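Local coordinates for protein (hdlp (histone deacetylase-like protein)) (Aquifex aeolicus, PDB 1C3P), which probably acts as a zinc-dependent deacetylase of the histone deacetylase family, with a presumed role in acetoin breakdown, at residues Q112-F117 with V250-L255; V149-L154 with K160-I165. All blocks are in the same frame, centred on the assembly; numbering follows the deposited sequence.

Contact 1: residues Q112-F117 with V250-L255; sequences QAIEEF and VYLLQL
In the alpha/beta fold of the deacetylase, Ile114 and Phe117 of helix 98-118 rest on Leu252 and Val250 of an inner strand of the parallel sheet. The contact is wholly apolar and light, 111 Å² of surface in all, with no hydrogen bond across it. Two pairs carry it, and they run in opposite chain order: one turn further along the helix means two residues back on the strand.

The closer pair is Phe117 with Val250. Phe117 has its CG anti to the backbone N (chi1 -177°), which swings the ring toward the start of the strand. Its CE2 comes 3.8 Å from Val250 CG2, the valine methyl approaching the ring obliquely, and the two side chains slide past one another in opposite directions rather than meeting end on. The second pair is looser. Ile114 reaches across with the end of its longer branch, so that CD1 sits 4.3 Å from Leu252 CD2. Between the backbones the spacing is wide, Ile114 CA lying 8.9 Å from Leu252 CA, and the two side chains have to span it.

Neighbouring residues pack around both pairs. Leu154 of helix 146-156 touches both Ile114 and Leu252, while Phe159 packs on Val250. The alternate strand residues, Tyr251 and Leu253, turn to the other face of the sheet and meet helix 272-286 there; Tyr251 OH also hydrogen-bonds to Gly287 O. Val250 and Leu252 are bound through their backbones to Leu163 in the strand alongside, and Tyr251 and Leu253 to Val290 in strand 290-292, the neighbour on the other side. A central parallel strand with helices packed on both faces is the layered plan of the arginase-like alpha/beta fold to which histone deacetylases belong.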
loop_
_atom_site.group_PDB
_atom_site.type_symbol
_atom_site.label_atom_id
_atom_site.label_comp_id
_atom_site.label_asym_id
_atom_site.label_seq_id
_atom_site.Cartn_x
_atom_site.Cartn_y
_atom_site.Cartn_z
ATOM N N GLN A 112 13.441 5.242 5.390
ATOM C CA GLN A 112 13.405 6.579 5.976
ATOM C C GLN A 112 12.199 6.716 6.894
ATOM O O GLN A 112 12.290 7.304 7.965
ATOM C CB GLN A 112 13.352 7.649 4.885
ATOM C CG GLN A 112 14.576 7.655 3.992
ATOM C CD GLN A 112 14.482 8.686 2.903
ATOM O OE1 GLN A 112 14.917 9.836 3.067
ATOM N NE2 GLN A 112 13.889 8.295 1.783
ATOM N N ALA A 113 11.053 6.197 6.470
ATOM C CA ALA A 113 9.869 6.267 7.325
ATOM C C ALA A 113 10.150 5.544 8.640
ATOM O O ALA A 113 9.767 5.999 9.717
ATOM C CB ALA A 113 8.679 5.632 6.639
ATOM N N ILE A 114 10.804 4.399 8.558
ATOM C CA ILE A 114 11.106 3.674 9.783
ATOM C C ILE A 114 12.111 4.446 10.632
ATOM O O ILE A 114 11.971 4.517 11.865
ATOM C CB ILE A 114 11.631 2.278 9.485
ATOM C CG1 ILE A 114 10.514 1.461 8.807
ATOM C CG2 ILE A 114 12.048 1.597 10.794
ATOM C CD1 ILE A 114 11.021 0.154 8.151
ATOM N N GLU A 115 13.116 5.032 9.983
ATOM C CA GLU A 115 14.125 5.827 10.709
ATOM C C GLU A 115 13.443 6.939 11.503
ATOM O O GLU A 115 13.760 7.174 12.672
ATOM C CB GLU A 115 15.142 6.456 9.744
ATOM C CG GLU A 115 16.113 5.476 9.120
ATOM C CD GLU A 115 16.958 6.098 8.015
ATOM O OE1 GLU A 115 16.778 7.298 7.698
ATOM O OE2 GLU A 115 17.803 5.381 7.445
ATOM N N GLU A 116 12.506 7.624 10.857
ATOM C CA GLU A 116 11.781 8.716 11.497
ATOM C C GLU A 116 10.955 8.235 12.670
ATOM O O GLU A 116 10.933 8.876 13.724
ATOM C CB GLU A 116 10.883 9.409 10.487
ATOM C CG GLU A 116 11.644 10.204 9.457
ATOM C CD GLU A 116 12.575 11.211 10.111
ATOM O OE1 GLU A 116 12.090 12.054 10.889
ATOM O OE2 GLU A 116 13.787 11.151 9.853
ATOM N N PHE A 117 10.277 7.106 12.489
ATOM C CA PHE A 117 9.462 6.556 13.558
ATOM C C PHE A 117 10.322 6.213 14.772
ATOM O O PHE A 117 9.921 6.455 15.913
ATOM C CB PHE A 117 8.753 5.289 13.094
ATOM C CG PHE A 117 7.828 4.708 14.127
ATOM C CD1 PHE A 117 6.577 5.270 14.348
ATOM C CD2 PHE A 117 8.225 3.620 14.905
ATOM C CE1 PHE A 117 5.722 4.758 15.334
ATOM C CE2 PHE A 117 7.380 3.102 15.892
ATOM C CZ PHE A 117 6.128 3.672 16.105
ATOM N N VAL A 250 6.129 -3.183 17.506
ATOM C CA VAL A 250 6.006 -2.151 16.496
ATOM C C VAL A 250 5.189 -2.697 15.339
ATOM O O VAL A 250 5.189 -3.897 15.110
ATOM C CB VAL A 250 7.406 -1.709 15.978
ATOM C CG1 VAL A 250 8.150 -2.874 15.350
ATOM C CG2 VAL A 250 7.248 -0.599 14.980
ATOM N N TYR A 251 4.477 -1.827 14.632
ATOM C CA TYR A 251 3.680 -2.277 13.495
ATOM C C TYR A 251 3.784 -1.318 12.306
ATOM O O TYR A 251 4.090 -0.132 12.468
ATOM C CB TYR A 251 2.198 -2.435 13.908
ATOM C CG TYR A 251 1.375 -1.153 13.896
ATOM C CD1 TYR A 251 0.751 -0.713 12.725
ATOM C CD2 TYR A 251 1.227 -0.376 15.050
ATOM C CE1 TYR A 251 0.015 0.451 12.701
ATOM C CE2 TYR A 251 0.475 0.816 15.037
ATOM C CZ TYR A 251 -0.119 1.218 13.860
ATOM O OH TYR A 251 -0.834 2.394 13.789
ATOM N N LEU A 252 3.557 -1.856 11.105
ATOM C CA LEU A 252 3.541 -1.068 9.875
ATOM C C LEU A 252 2.165 -1.300 9.272
ATOM O O LEU A 252 1.602 -2.396 9.381
ATOM C CB LEU A 252 4.616 -1.521 8.869
ATOM C CG LEU A 252 6.058 -1.456 9.362
ATOM C CD1 LEU A 252 6.379 -2.732 10.112
ATOM C CD2 LEU A 252 6.996 -1.321 8.174
ATOM N N LEU A 253 1.634 -0.262 8.647
ATOM C CA LEU A 253 0.298 -0.280 8.049
ATOM C C LEU A 253 0.392 0.208 6.614
ATOM O O LEU A 253 0.967 1.266 6.364
ATOM C CB LEU A 253 -0.609 0.667 8.854
ATOM C CG LEU A 253 -1.977 1.084 8.325
ATOM C CD1 LEU A 253 -2.873 -0.148 8.268
ATOM C CD2 LEU A 253 -2.595 2.145 9.265
ATOM N N GLN A 254 -0.170 -0.549 5.675
ATOM C CA GLN A 254 -0.122 -0.145 4.272
ATOM C C GLN A 254 -1.528 0.313 3.920
ATOM O O GLN A 254 -2.545 -0.325 4.256
ATOM C CB GLN A 254 0.402 -1.299 3.378
ATOM C CG GLN A 254 -0.623 -2.164 2.694
ATOM C CD GLN A 254 -0.849 -1.784 1.233
ATOM O OE1 GLN A 254 0.003 -2.027 0.353
ATOM N NE2 GLN A 254 -1.999 -1.184 0.965
ATOM N N LEU A 255 -1.574 1.450 3.239
ATOM C CA LEU A 255 -2.819 2.117 2.923
ATOM C C LEU A 255 -3.125 2.358 1.464
ATOM O O LEU A 255 -3.356 3.507 1.071
ATOM C CB LEU A 255 -2.799 3.460 3.669
ATOM C CG LEU A 255 -2.577 3.264 5.168
ATOM C CD1 LEU A 255 -2.058 4.531 5.814
ATOM C CD2 LEU A 255 -3.888 2.805 5.791
#

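Contact 2: residues V149-L154 with K160-I165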
loop_
_atom_site.group_PDB
_atom_site.type_symbol
_atom_site.label_atom_id
_atom_site.label_comp_id
_atom_site.label_asym_id
_atom_site.label_seq_id
_atom_site.Cartn_x
_atom_site.Cartn_y
_atom_site.Cartn_z
ATOM N N VAL A 149 11.579 -5.509 3.171
ATOM C CA VAL A 149 12.877 -4.898 3.426
ATOM C C VAL A 149 12.761 -4.178 4.761
ATOM O O VAL A 149 13.631 -4.312 5.633
ATOM C CB VAL A 149 13.250 -3.884 2.327
ATOM C CG1 VAL A 149 14.465 -3.030 2.741
ATOM C CG2 VAL A 149 13.559 -4.627 1.044
ATOM N N GLY A 150 11.671 -3.434 4.931
ATOM C CA GLY A 150 11.474 -2.689 6.166
ATOM C C GLY A 150 11.363 -3.542 7.417
ATOM O O GLY A 150 11.915 -3.201 8.473
ATOM N N ILE A 151 10.628 -4.642 7.315
ATOM C CA ILE A 151 10.458 -5.543 8.450
ATOM C C ILE A 151 11.791 -6.207 8.798
ATOM O O ILE A 151 12.113 -6.359 9.972
ATOM C CB ILE A 151 9.372 -6.587 8.144
ATOM C CG1 ILE A 151 7.999 -5.891 8.118
ATOM C CG2 ILE A 151 9.405 -7.732 9.178
ATOM C CD1 ILE A 151 6.881 -6.770 7.570
ATOM N N GLU A 152 12.569 -6.594 7.790
ATOM C CA GLU A 152 13.866 -7.212 8.049
ATOM C C GLU A 152 14.803 -6.166 8.622
ATOM O O GLU A 152 15.690 -6.468 9.419
ATOM C CB GLU A 152 14.453 -7.801 6.768
ATOM C CG GLU A 152 13.730 -9.058 6.328
ATOM C CD GLU A 152 13.948 -10.221 7.277
ATOM O OE1 GLU A 152 13.270 -11.247 7.107
ATOM O OE2 GLU A 152 14.803 -10.117 8.182
ATOM N N TYR A 153 14.587 -4.912 8.235
ATOM C CA TYR A 153 15.412 -3.830 8.767
ATOM C C TYR A 153 15.166 -3.784 10.283
ATOM O O TYR A 153 16.101 -3.675 11.083
ATOM C CB TYR A 153 15.003 -2.497 8.110
ATOM C CG TYR A 153 15.683 -1.282 8.698
ATOM C CD1 TYR A 153 16.941 -0.857 8.254
ATOM C CD2 TYR A 153 15.066 -0.566 9.718
ATOM C CE1 TYR A 153 17.557 0.273 8.830
ATOM C CE2 TYR A 153 15.660 0.542 10.288
ATOM C CZ TYR A 153 16.890 0.965 9.851
ATOM O OH TYR A 153 17.417 2.093 10.439
ATOM N N LEU A 154 13.900 -3.884 10.677
ATOM C CA LEU A 154 13.542 -3.853 12.096
ATOM C C LEU A 154 14.064 -5.101 12.831
ATOM O O LEU A 154 14.541 -5.011 13.970
ATOM C CB LEU A 154 12.019 -3.731 12.244
ATOM C CG LEU A 154 11.430 -2.348 11.912
ATOM C CD1 LEU A 154 9.907 -2.435 11.741
ATOM C CD2 LEU A 154 11.813 -1.357 13.042
ATOM N N LYS A 160 11.520 -8.202 17.881
ATOM C CA LYS A 160 11.131 -9.608 17.803
ATOM C C LYS A 160 9.636 -9.857 17.655
ATOM O O LYS A 160 9.193 -11.007 17.558
ATOM C CB LYS A 160 11.665 -10.333 19.044
ATOM C CG LYS A 160 13.185 -10.376 19.086
ATOM C CD LYS A 160 13.750 -10.716 20.466
ATOM C CE LYS A 160 13.207 -12.019 21.034
ATOM N NZ LYS A 160 11.765 -11.916 21.402
ATOM N N ARG A 161 8.852 -8.786 17.659
ATOM C CA ARG A 161 7.403 -8.905 17.494
ATOM C C ARG A 161 6.948 -7.753 16.618
ATOM O O ARG A 161 6.633 -6.665 17.100
ATOM C CB ARG A 161 6.671 -8.845 18.841
ATOM C CG ARG A 161 6.953 -10.020 19.781
ATOM C CD ARG A 161 6.021 -9.971 20.991
ATOM N NE ARG A 161 6.146 -8.739 21.766
ATOM C CZ ARG A 161 7.164 -8.443 22.576
ATOM N NH1 ARG A 161 8.169 -9.296 22.733
ATOM N NH2 ARG A 161 7.181 -7.285 23.225
ATOM N N ILE A 162 6.911 -7.996 15.318
ATOM C CA ILE A 162 6.533 -6.953 14.368
ATOM C C ILE A 162 5.214 -7.307 13.690
ATOM O O ILE A 162 5.041 -8.412 13.222
ATOM C CB ILE A 162 7.649 -6.829 13.324
ATOM C CG1 ILE A 162 8.954 -6.501 14.052
ATOM C CG2 ILE A 162 7.302 -5.772 12.302
ATOM C CD1 ILE A 162 10.191 -6.660 13.227
ATOM N N LEU A 163 4.282 -6.362 13.649
ATOM C CA LEU A 163 2.993 -6.622 13.034
ATOM C C LEU A 163 2.897 -5.815 11.761
ATOM O O LEU A 163 3.290 -4.660 11.737
ATOM C CB LEU A 163 1.864 -6.205 13.991
ATOM C CG LEU A 163 0.430 -6.107 13.455
ATOM C CD1 LEU A 163 -0.056 -7.500 13.052
ATOM C CD2 LEU A 163 -0.480 -5.496 14.503
ATOM N N TYR A 164 2.400 -6.437 10.701
ATOM C CA TYR A 164 2.193 -5.743 9.434
ATOM C C TYR A 164 0.704 -5.859 9.111
ATOM O O TYR A 164 0.137 -6.954 9.135
ATOM C CB TYR A 164 3.011 -6.396 8.327
ATOM C CG TYR A 164 2.765 -5.784 6.970
ATOM C CD1 TYR A 164 3.274 -4.528 6.620
ATOM C CD2 TYR A 164 2.007 -6.471 6.035
ATOM C CE1 TYR A 164 3.017 -3.993 5.337
ATOM C CE2 TYR A 164 1.752 -5.959 4.793
ATOM C CZ TYR A 164 2.252 -4.736 4.440
ATOM O OH TYR A 164 1.978 -4.312 3.155
ATOM N N ILE A 165 0.058 -4.730 8.829
ATOM C CA ILE A 165 -1.367 -4.725 8.512
ATOM C C ILE A 165 -1.502 -4.150 7.103
ATOM O O ILE A 165 -0.997 -3.063 6.818
ATOM C CB ILE A 165 -2.157 -3.852 9.496
ATOM C CG1 ILE A 165 -1.958 -4.368 10.926
ATOM C CG2 ILE A 165 -3.625 -3.827 9.099
ATOM C CD1 ILE A 165 -2.433 -3.386 12.010
#
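Ile151 and Ile162 meet with the same side-chain shape: in each, CG1 lies opposite the carbonyl carbon, on the amide-nitrogen side (chi1 -70° and -58°), and CD1 continues the extended chain outward. Ile162 thereby pushes its CD1 against the helix, 3.6 Å from Leu154 CB and 3.8 Å from the carbonyl O of Ile151, while CG2, its shorter branch, lies 4.2 Å from Ile151 CG1. The tip of Ile151 reaches further up the strand. Its CD1 lies 4.0 Å from Tyr164 CB and comes to the ring obliquely, the two side chains crossing at about a right angle.

All four of these side chains are buried, and no hydrogen bond joins helix to strand. The polar end of Tyr164 is held from within its own strand, OH bonding to Asp166 OD2; its side chain is about 7 Å from that of Asp168, a zinc ligand of this protein, although no zinc is bound to this chain in the model. The helix segment runs nearly antiparallel to the strand, at 165°. Phe179 and Val175 of helix 173-179 close in on Ile151 and Tyr164 respectively, whereas Leu154 also touches Ile114 of helix 98-118 and Leu252 of strand 250-254.

How the contacts relate
After the strands and helices of the N-terminal part, the chain reaches helix 98-118, whose last turns enter contact 1. It then runs through strand 122-125 to helix 146-156, where contact 2 closes a short loop onto strand 162-166, with five residues between its segments. Strands 185-192 and 217-222 and helix 228-245 follow before strand 250-254 completes contact 1 across 132 intervening residues. Contact 2 is thus nested inside the long loop of contact 1. The strands are sheet neighbours, probably hydrogen-bonded from Leu252 O to Ile165 N (2.9 Å), and the two helices lie side by side over the same face of the sheet, Ile114 touching Leu154.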